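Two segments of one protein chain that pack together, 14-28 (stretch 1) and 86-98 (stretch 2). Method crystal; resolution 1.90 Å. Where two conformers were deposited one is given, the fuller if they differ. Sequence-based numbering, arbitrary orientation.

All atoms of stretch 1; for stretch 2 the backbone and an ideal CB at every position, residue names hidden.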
ATOM      1  N   ILE A  14      -6.103  -2.649  15.129  1.00 27.96           N
ATOM      2  CA  ILE A  14      -5.160  -2.468  14.069  1.00 27.16           C
ATOM      3  C   ILE A  14      -5.477  -1.171  13.308  1.00 27.83           C
ATOM      4  O   ILE A  14      -4.596  -0.339  13.093  1.00 27.38           O
ATOM      5  CB  ILE A  14      -5.170  -3.670  13.063  1.00 25.31           C
ATOM      6  CG1 ILE A  14      -4.511  -4.916  13.671  1.00 27.99           C
ATOM      7  CG2 ILE A  14      -4.570  -3.254  11.707  1.00 26.43           C
ATOM      8  CD1 ILE A  14      -2.990  -4.798  13.996  1.00 26.11           C
ATOM      9  N   VAL A  15      -6.714  -1.009  12.848  1.00 28.79           N
ATOM     10  CA  VAL A  15      -6.997   0.161  12.027  1.00 30.39           C
ATOM     11  C   VAL A  15      -6.804   1.467  12.845  1.00 32.71           C
ATOM     12  O   VAL A  15      -6.108   2.395  12.396  1.00 35.31           O
ATOM     13  CB  VAL A  15      -8.426   0.088  11.384  1.00 32.60           C
ATOM     14  CG1 VAL A  15      -8.700   1.329  10.513  1.00 36.46           C
ATOM     15  CG2 VAL A  15      -8.584  -1.185  10.544  1.00 30.44           C
ATOM     16  N   SER A  16      -7.415   1.545  14.012  1.00 33.26           N
ATOM     17  CA  SER A  16      -7.418   2.799  14.785  1.00 37.35           C
ATOM     18  C   SER A  16      -6.029   3.111  15.316  1.00 36.03           C
ATOM     19  O   SER A  16      -5.588   4.235  15.193  1.00 38.44           O
ATOM     20  CB  SER A  16      -8.422   2.756  15.923  1.00 38.22           C
ATOM     21  OG  SER A  16      -8.027   1.787  16.860  1.00 42.46           O
ATOM     22  N   GLN A  17      -5.346   2.109  15.872  1.00 34.47           N
ATOM     23  CA  GLN A  17      -4.039   2.325  16.507  1.00 34.46           C
ATOM     24  C   GLN A  17      -2.859   2.185  15.582  1.00 31.10           C
ATOM     25  O   GLN A  17      -1.838   2.815  15.812  1.00 31.15           O
ATOM     26  CB  GLN A  17      -3.840   1.382  17.678  1.00 32.93           C
ATOM     27  CG  GLN A  17      -4.807   1.720  18.742  1.00 43.40           C
ATOM     28  CD  GLN A  17      -4.365   1.178  20.029  1.00 48.33           C
ATOM     29  OE1 GLN A  17      -3.171   1.244  20.363  1.00 53.40           O
ATOM     30  NE2 GLN A  17      -5.312   0.618  20.790  1.00 48.81           N
ATOM     31  N   TYR A  18      -2.990   1.365  14.557  1.00 27.47           N
ATOM     32  CA  TYR A  18      -1.841   1.042  13.727  1.00 26.52           C
ATOM     33  C   TYR A  18      -2.078   1.281  12.247  1.00 26.77           C
ATOM     34  O   TYR A  18      -1.187   1.068  11.456  1.00 24.74           O
ATOM     35  CB  TYR A  18      -1.471  -0.447  13.861  1.00 24.53           C
ATOM     36  CG  TYR A  18      -1.055  -0.823  15.244  1.00 24.24           C
ATOM     37  CD1 TYR A  18      -1.981  -1.299  16.148  1.00 21.48           C
ATOM     38  CD2 TYR A  18       0.270  -0.697  15.643  1.00 27.75           C
ATOM     39  CE1 TYR A  18      -1.621  -1.678  17.441  1.00 25.51           C
ATOM     40  CE2 TYR A  18       0.650  -1.053  16.914  1.00 25.06           C
ATOM     41  CZ  TYR A  18      -0.283  -1.554  17.805  1.00 26.08           C
ATOM     42  OH  TYR A  18       0.093  -1.936  19.056  1.00 25.66           O
ATOM     43  N   GLY A  19      -3.267   1.745  11.878  1.00 30.18           N
ATOM     44  CA  GLY A  19      -3.668   1.666  10.446  1.00 28.97           C
ATOM     45  C   GLY A  19      -2.822   2.575   9.584  1.00 29.90           C
ATOM     46  O   GLY A  19      -2.345   2.163   8.537  1.00 31.04           O
ATOM     47  N   GLU A  20      -2.659   3.824   9.981  1.00 30.89           N
ATOM     48  CA  GLU A  20      -1.848   4.742   9.196  1.00 33.28           C
ATOM     49  C   GLU A  20      -0.412   4.254   9.141  1.00 31.27           C
ATOM     50  O   GLU A  20       0.242   4.343   8.099  1.00 30.03           O
ATOM     51  CB  GLU A  20      -1.869   6.170   9.761  1.00 36.07           C
ATOM     52  CG  GLU A  20      -3.175   6.830   9.579  1.00 45.50           C
ATOM     53  CD  GLU A  20      -3.066   8.320   9.688  1.00 55.57           C
ATOM     54  OE1 GLU A  20      -2.028   8.793  10.212  1.00 58.88           O
ATOM     55  OE2 GLU A  20      -4.023   9.007   9.249  1.00 63.45           O
ATOM     56  N   MET A  21       0.101   3.771  10.267  1.00 30.14           N
ATOM     57  CA  MET A  21       1.461   3.271  10.294  1.00 28.83           C
ATOM     58  C   MET A  21       1.631   2.082   9.335  1.00 27.12           C
ATOM     59  O   MET A  21       2.609   1.988   8.564  1.00 25.92           O
ATOM     60  CB  MET A  21       1.786   2.858  11.692  1.00 29.16           C
ATOM     61  CG  MET A  21       3.164   2.311  11.903  1.00 27.37           C
ATOM     62  SD  MET A  21       3.571   2.270  13.630  0.50 28.66           S
ATOM     63  CE  MET A  21       5.030   1.234  13.480  0.50 21.37           C
ATOM     64  N   ILE A  22       0.678   1.162   9.369  1.00 26.14           N
ATOM     65  CA  ILE A  22       0.781   0.002   8.510  1.00 24.60           C
ATOM     66  C   ILE A  22       0.685   0.397   7.041  1.00 26.09           C
ATOM     67  O   ILE A  22       1.472  -0.084   6.220  1.00 24.79           O
ATOM     68  CB  ILE A  22      -0.284  -1.054   8.879  1.00 25.03           C
ATOM     69  CG1 ILE A  22      -0.020  -1.571  10.329  1.00 21.91           C
ATOM     70  CG2 ILE A  22      -0.512  -2.081   7.738  1.00 24.59           C
ATOM     71  CD1 ILE A  22      -1.200  -2.385  10.956  0.50 12.87           C
ATOM     72  N   TRP A  23      -0.276   1.251   6.720  1.00 26.66           N
ATOM     73  CA  TRP A  23      -0.436   1.720   5.364  1.00 28.37           C
ATOM     74  C   TRP A  23       0.833   2.417   4.922  1.00 28.92           C
ATOM     75  O   TRP A  23       1.268   2.230   3.795  1.00 29.44           O
ATOM     76  CB  TRP A  23      -1.561   2.750   5.294  1.00 30.45           C
ATOM     77  CG  TRP A  23      -1.705   3.346   3.958  1.00 30.51           C
ATOM     78  CD1 TRP A  23      -1.496   4.660   3.592  1.00 32.01           C
ATOM     79  CD2 TRP A  23      -2.132   2.654   2.792  1.00 28.52           C
ATOM     80  NE1 TRP A  23      -1.761   4.812   2.221  1.00 34.25           N
ATOM     81  CE2 TRP A  23      -2.139   3.587   1.719  1.00 30.35           C
ATOM     82  CE3 TRP A  23      -2.467   1.309   2.533  1.00 28.00           C
ATOM     83  CZ2 TRP A  23      -2.545   3.232   0.424  1.00 31.20           C
ATOM     84  CZ3 TRP A  23      -2.828   0.968   1.257  1.00 25.28           C
ATOM     85  CH2 TRP A  23      -2.851   1.904   0.226  1.00 27.90           C
ATOM     86  N   ASP A  24       1.419   3.240   5.790  1.00 29.57           N
ATOM     87  CA  ASP A  24       2.673   3.909   5.427  1.00 32.31           C
ATOM     88  C   ASP A  24       3.782   2.926   5.023  1.00 30.33           C
ATOM     89  O   ASP A  24       4.546   3.110   4.041  1.00 31.16           O
ATOM     90  CB  ASP A  24       3.108   4.806   6.560  1.00 35.17           C
ATOM     91  CG  ASP A  24       2.245   6.099   6.639  1.00 41.24           C
ATOM     92  OD1 ASP A  24       2.501   6.893   7.543  1.00 48.57           O
ATOM     93  OD2 ASP A  24       1.300   6.299   5.820  1.00 42.68           O
ATOM     94  N   LEU A  25       3.840   1.857   5.785  1.00 28.11           N
ATOM     95  CA  LEU A  25       4.805   0.817   5.581  1.00 27.19           C
ATOM     96  C   LEU A  25       4.506   0.017   4.331  1.00 25.92           C
ATOM     97  O   LEU A  25       5.430  -0.401   3.686  1.00 27.47           O
ATOM     98  CB  LEU A  25       4.909  -0.113   6.808  1.00 24.33           C
ATOM     99  CG  LEU A  25       5.524   0.579   8.035  1.00 27.86           C
ATOM    100  CD1 LEU A  25       5.174  -0.189   9.321  1.00 26.56           C
ATOM    101  CD2 LEU A  25       7.055   0.790   7.919  1.00 30.57           C
ATOM    102  N   LEU A  26       3.235  -0.207   4.027  1.00 25.68           N
ATOM    103  CA  LEU A  26       2.834  -0.947   2.846  1.00 26.54           C
ATOM    104  C   LEU A  26       3.341  -0.112   1.677  1.00 27.78           C
ATOM    105  O   LEU A  26       4.002  -0.632   0.802  1.00 29.11           O
ATOM    106  CB  LEU A  26       1.299  -1.110   2.765  1.00 25.63           C
ATOM    107  CG  LEU A  26       0.664  -1.899   1.627  1.00 26.80           C
ATOM    108  CD1 LEU A  26      -0.794  -2.195   2.033  1.00 26.13           C
ATOM    109  CD2 LEU A  26       0.646  -0.987   0.378  1.00 29.61           C
ATOM    110  N   VAL A  27       3.013   1.167   1.704  1.00 28.28           N
ATOM    111  CA  VAL A  27       3.380   2.092   0.673  1.00 30.47           C
ATOM    112  C   VAL A  27       4.925   2.168   0.525  1.00 30.11           C
ATOM    113  O   VAL A  27       5.460   2.016  -0.594  1.00 29.69           O
ATOM    114  CB  VAL A  27       2.724   3.460   0.883  1.00 31.94           C
ATOM    115  CG1 VAL A  27       3.185   4.462  -0.214  1.00 37.25           C
ATOM    116  CG2 VAL A  27       1.206   3.340   0.790  1.00 33.44           C
ATOM    117  N   SER A  28       5.633   2.358   1.633  1.00 29.68           N
ATOM    118  CA  SER A  28       7.089   2.530   1.599  0.50 32.52           C
ATOM    119  C   SER A  28       7.833   1.237   1.297  1.00 32.22           C
ATOM    120  O   SER A  28       9.007   1.270   0.825  1.00 34.63           O
ATOM    121  CB  SER A  28       7.599   3.139   2.911  0.50 33.38           C
ATOM    122  OG  SER A  28       7.258   4.517   2.933  0.50 37.87           O
ATOM    123  N   UNK A  86       0.949   8.620  -5.053  1.00 21.68           N
ATOM    124  CA  UNK A  86      -0.517   8.663  -5.047  1.00 23.75           C
ATOM    125  C   UNK A  86      -1.004   7.921  -3.812  1.00 23.82           C
ATOM    126  O   UNK A  86      -1.935   8.352  -3.128  1.00 25.92           O
ATOM    127  CB  UNK A  86      -1.103   8.052  -6.321  1.00 23.75           C
ATOM    128  N   UNK A  87      -0.346   6.842  -3.454  1.00 22.86           N
ATOM    129  CA  UNK A  87      -0.891   6.039  -2.361  1.00 25.24           C
ATOM    130  C   UNK A  87      -0.736   6.748  -1.008  1.00 24.96           C
ATOM    131  O   UNK A  87      -1.446   6.405  -0.062  1.00 27.78           O
ATOM    132  CB  UNK A  87      -0.201   4.674  -2.319  1.00 25.24           C
ATOM    133  N   UNK A  88       0.162   7.729  -0.947  1.00 33.13           N
ATOM    134  CA  UNK A  88       0.401   8.519   0.278  1.00 34.89           C
ATOM    135  C   UNK A  88      -0.684   9.557   0.458  1.00 35.21           C
ATOM    136  O   UNK A  88      -0.779  10.184   1.526  1.00 37.50           O
ATOM    137  CB  UNK A  88       1.770   9.200   0.233  1.00 34.89           C
ATOM    138  N   UNK A  89      -1.448   9.815  -0.602  1.00 33.80           N
ATOM    139  CA  UNK A  89      -2.365  10.942  -0.592  1.00 35.72           C
ATOM    140  C   UNK A  89      -3.409  10.724   0.505  1.00 35.57           C
ATOM    141  O   UNK A  89      -3.779   9.596   0.761  1.00 30.87           O
ATOM    142  CB  UNK A  89      -3.032  11.117  -1.958  1.00 35.72           C
ATOM    143  N   UNK A  90      -3.850  11.795   1.180  1.00 38.75           N
ATOM    144  CA  UNK A  90      -4.851  11.654   2.280  1.00 42.10           C
ATOM    145  C   UNK A  90      -6.106  10.872   1.909  1.00 40.19           C
ATOM    146  O   UNK A  90      -6.488   9.929   2.603  1.00 37.88           O
ATOM    147  CB  UNK A  90      -5.280  13.042   2.761  1.00 42.10           C
ATOM    148  N   UNK A  91      -6.761  11.308   0.834  1.00 42.37           N
ATOM    149  CA  UNK A  91      -7.931  10.631   0.315  1.00 44.01           C
ATOM    150  C   UNK A  91      -7.727   9.134   0.151  1.00 41.25           C
ATOM    151  O   UNK A  91      -8.576   8.349   0.525  1.00 40.61           O
ATOM    152  CB  UNK A  91      -8.329  11.246  -1.028  1.00 44.01           C
ATOM    153  N   UNK A  92      -6.595   8.733  -0.426  1.00 39.94           N
ATOM    154  CA  UNK A  92      -6.364   7.333  -0.707  1.00 38.25           C
ATOM    155  C   UNK A  92      -6.189   6.520   0.592  1.00 36.01           C
ATOM    156  O   UNK A  92      -6.830   5.488   0.772  1.00 35.27           O
ATOM    157  CB  UNK A  92      -5.133   7.181  -1.603  1.00 38.25           C
ATOM    158  N   UNK A  93      -5.323   7.012   1.475  1.00 36.63           N
ATOM    159  CA  UNK A  93      -5.118   6.454   2.802  1.00 36.73           C
ATOM    160  C   UNK A  93      -6.439   6.318   3.524  1.00 36.35           C
ATOM    161  O   UNK A  93      -6.738   5.250   4.044  1.00 35.48           O
ATOM    162  CB  UNK A  93      -4.154   7.321   3.614  1.00 36.73           C
ATOM    163  N   UNK A  94      -7.244   7.382   3.539  1.00 37.59           N
ATOM    164  CA  UNK A  94      -8.473   7.376   4.343  1.00 39.38           C
ATOM    165  C   UNK A  94      -9.477   6.361   3.749  1.00 37.70           C
ATOM    166  O   UNK A  94     -10.202   5.681   4.484  1.00 37.11           O
ATOM    167  CB  UNK A  94      -9.088   8.776   4.396  1.00 39.38           C
ATOM    168  N   UNK A  95      -9.500   6.263   2.420  1.00 36.24           N
ATOM    169  CA  UNK A  95     -10.393   5.327   1.724  1.00 36.28           C
ATOM    170  C   UNK A  95      -9.967   3.903   2.102  1.00 32.78           C
ATOM    171  O   UNK A  95     -10.794   3.028   2.357  1.00 31.36           O
ATOM    172  CB  UNK A  95     -10.349   5.533   0.209  1.00 36.28           C
ATOM    173  N   UNK A  96      -8.665   3.670   2.147  1.00 29.98           N
ATOM    174  CA  UNK A  96      -8.202   2.332   2.386  1.00 28.75           C
ATOM    175  C   UNK A  96      -8.495   1.957   3.827  1.00 27.45           C
ATOM    176  O   UNK A  96      -8.992   0.868   4.074  1.00 27.56           O
ATOM    177  CB  UNK A  96      -6.710   2.204   2.072  1.00 28.75           C
ATOM    178  N   UNK A  97      -8.170   2.836   4.770  1.00 28.03           N
ATOM    179  CA  UNK A  97      -8.463   2.555   6.194  1.00 29.71           C
ATOM    180  C   UNK A  97      -9.951   2.359   6.483  1.00 30.37           C
ATOM    181  O   UNK A  97     -10.316   1.472   7.251  1.00 31.10           O
ATOM    182  CB  UNK A  97      -7.935   3.697   7.065  1.00 29.71           C
ATOM    183  N   UNK A  98     -10.802   3.168   5.860  1.00 30.81           N
ATOM    184  CA  UNK A  98     -12.229   3.038   6.008  1.00 32.02           C
ATOM    185  C   UNK A  98     -12.691   1.692   5.418  1.00 29.98           C
ATOM    186  O   UNK A  98     -13.458   0.993   6.030  1.00 29.97           O
ATOM    187  CB  UNK A  98     -12.943   4.211   5.333  1.00 32.02           C
TER

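At position 86 the ideal CB finds nothing of stretch 1 within 5.5 Å, so the contact sets no demand and many side chains would do. The residue is Gln86, which turns back on its own stretch, its OE1 accepting a 2.9 Å hydrogen bond from OG1 of the residue at 92.

Position 87 is different. Its CA-to-CB bond points toward stretch 1, and the ideal CB lies 3.7 Å from Val27 CG2 and 3.9 Å from Trp23 CZ2. A medium-sized apolar residue suits such company. Leu87 supplies one, and its backbone does as much: Trp23 NE1 donates to Leu87 O at 2.8 Å, a bond that ties the indole edge to the chain whatever the side chain.

Position 88 points away, with 5.0 Å between its ideal CB and Val27 CG1; a long, flexible chain could graze the valine on its way past. Lys88 does so, its CG 4.0 Å from Val27 CG1, and its NZ bonds elsewhere in the structure. Position 89, with psi at 144°, leaves the helical range just before a helix and also points away; serine, threonine, asparagine or aspartate is common at such an N-cap, though others are allowed. Gln89 holds it here. Position 90 begins the new helix facing away, where a polar residue is natural, and Glu90 serves a later neighbour, 93. At 91 there would be room for a CB, so Gly91 is not forced by stretch 1.

Position 92 points sideways, its ideal CB 5.1 Å from Trp23 CZ2, and favours a small or branched residue. Thr92 brings CG2 to 4.0 Å from Trp23 CZ2, while its hydroxyl makes the bond to Gln86.

Position 93 must satisfy two neighbours: its ideal CB is 3.7 Å from Trp23 NE1, and the acids Glu20 and Asp24 lie beyond. A long cation answers both. Lys93 CA makes an off-centre CH-pi contact, 4.2 Å from the centroid of the five-membered ring of Trp23, and Lys93 NZ forms a long salt bridge with Glu20 OE2 (3.8 Å) and a closer one with Glu90 OE1 (3.2 Å). Water 1 links NZ, weakly, to Asp24 OD1.

At 94 and 95 the ideal CB meets nothing of stretch 1, so polar residues fit; the residues are Glu94 and Lys95.

Position 96 points toward the indole, its ideal CB 4.2 Å from Trp23 CZ3. A compact branched residue is apt, and Val96 lays CG2 over the six-membered ring, 3.6 Å from Trp23 CH2.

Position 97 faces Val15 and side-chain-free Gly19, inviting a larger apolar residue. Leu97 reaches in, its CD2 3.6 Å from Gly19 O and CD1 3.7 Å from Glu20 CG. Position 98 points away, so polar or charged residues suit; Glu98 makes no contact with stretch 1.

Stretch 2, residues 86-98: QLKQEGTKEKVLE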
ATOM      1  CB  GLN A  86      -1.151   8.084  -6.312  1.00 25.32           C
ATOM      2  CG  GLN A  86      -2.530   8.662  -6.664  1.00 32.59           C
ATOM      3  CD  GLN A  86      -3.571   8.217  -5.769  1.00 39.96           C
ATOM      4  OE1 GLN A  86      -4.385   9.029  -5.260  1.00 44.84           O
ATOM      5  NE2 GLN A  86      -3.591   6.917  -5.523  1.00 37.18           N
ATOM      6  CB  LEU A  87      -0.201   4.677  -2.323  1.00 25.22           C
ATOM      7  CG  LEU A  87      -0.585   3.764  -3.466  1.00 29.06           C
ATOM      8  CD1 LEU A  87       0.002   2.396  -3.157  1.00 32.22           C
ATOM      9  CD2 LEU A  87      -2.116   3.718  -3.546  1.00 30.75           C
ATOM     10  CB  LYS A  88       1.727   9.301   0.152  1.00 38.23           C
ATOM     11  CG  LYS A  88       2.994   8.472   0.174  1.00 40.46           C
ATOM     12  CD  LYS A  88       4.214   9.409  -0.053  1.00 45.61           C
ATOM     13  CE  LYS A  88       5.330   8.789  -0.978  1.00 47.93           C
ATOM     14  NZ  LYS A  88       6.153   9.795  -1.792  1.00 40.52           N
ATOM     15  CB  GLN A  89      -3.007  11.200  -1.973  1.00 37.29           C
ATOM     16  CG  GLN A  89      -2.019  11.570  -3.152  1.00 40.20           C
ATOM     17  CD  GLN A  89      -1.147  12.797  -2.914  1.00 50.24           C
ATOM     18  OE1 GLN A  89      -1.656  13.861  -2.537  1.00 55.33           O
ATOM     19  NE2 GLN A  89       0.166  12.680  -3.183  1.00 48.13           N
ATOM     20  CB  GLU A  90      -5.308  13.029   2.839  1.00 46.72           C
ATOM     21  CG  GLU A  90      -4.609  13.497   4.092  1.00 56.20           C
ATOM     22  CD  GLU A  90      -4.401  12.404   5.152  1.00 58.90           C
ATOM     23  OE1 GLU A  90      -3.214  12.131   5.438  1.00 63.00           O
ATOM     24  OE2 GLU A  90      -5.379  11.845   5.708  1.00 57.36           O
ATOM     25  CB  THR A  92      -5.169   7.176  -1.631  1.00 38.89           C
ATOM     26  OG1 THR A  92      -5.476   7.819  -2.870  1.00 41.74           O
ATOM     27  CG2 THR A  92      -4.810   5.676  -1.840  1.00 33.49           C
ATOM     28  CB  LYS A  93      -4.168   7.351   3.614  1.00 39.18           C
ATOM     29  CG  LYS A  93      -4.146   7.027   5.120  1.00 43.31           C
ATOM     30  CD  LYS A  93      -3.713   8.258   5.974  1.00 54.12           C
ATOM     31  CE  LYS A  93      -2.502   8.977   5.354  1.00 56.61           C
ATOM     32  NZ  LYS A  93      -1.584   9.530   6.375  1.00 61.22           N
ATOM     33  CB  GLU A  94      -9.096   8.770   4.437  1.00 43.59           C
ATOM     34  CG  GLU A  94      -8.194   9.864   5.117  1.00 49.77           C
ATOM     35  CD  GLU A  94      -8.758  11.311   4.952  1.00 60.16           C
ATOM     36  OE1 GLU A  94      -9.939  11.465   4.569  1.00 61.92           O
ATOM     37  OE2 GLU A  94      -8.022  12.308   5.178  1.00 64.81           O
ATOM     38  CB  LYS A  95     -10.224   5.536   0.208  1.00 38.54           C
ATOM     39  CG  LYS A  95     -11.084   4.677  -0.709  1.00 43.05           C
ATOM     40  CD  LYS A  95     -11.244   5.435  -2.040  1.00 50.12           C
ATOM     41  CE  LYS A  95     -11.489   4.504  -3.201  1.00 56.64           C
ATOM     42  NZ  LYS A  95     -12.833   3.858  -3.082  1.00 61.10           N
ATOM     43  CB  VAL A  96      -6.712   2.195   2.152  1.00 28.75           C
ATOM     44  CG1 VAL A  96      -6.222   0.810   2.633  1.00 32.90           C
ATOM     45  CG2 VAL A  96      -6.426   2.308   0.665  1.00 32.42           C
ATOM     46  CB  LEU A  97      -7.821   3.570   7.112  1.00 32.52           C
ATOM     47  CG  LEU A  97      -6.291   3.647   6.975  1.00 33.71           C
ATOM     48  CD1 LEU A  97      -5.718   4.653   7.967  1.00 38.62           C
ATOM     49  CD2 LEU A  97      -5.667   2.287   7.183  1.00 33.36           C
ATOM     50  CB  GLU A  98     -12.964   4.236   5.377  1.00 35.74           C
ATOM     51  CG  GLU A  98     -14.467   4.220   5.530  1.00 45.33           C
ATOM     52  CD  GLU A  98     -14.883   3.937   6.949  1.00 54.37           C
ATOM     53  OE1 GLU A  98     -15.789   3.096   7.133  1.00 59.20           O
ATOM     54  OE2 GLU A  98     -14.282   4.530   7.876  1.00 59.59           O
TER
HETATM   55  O   HOH W   1       1.587   9.262   7.232  1.00 33.73           O
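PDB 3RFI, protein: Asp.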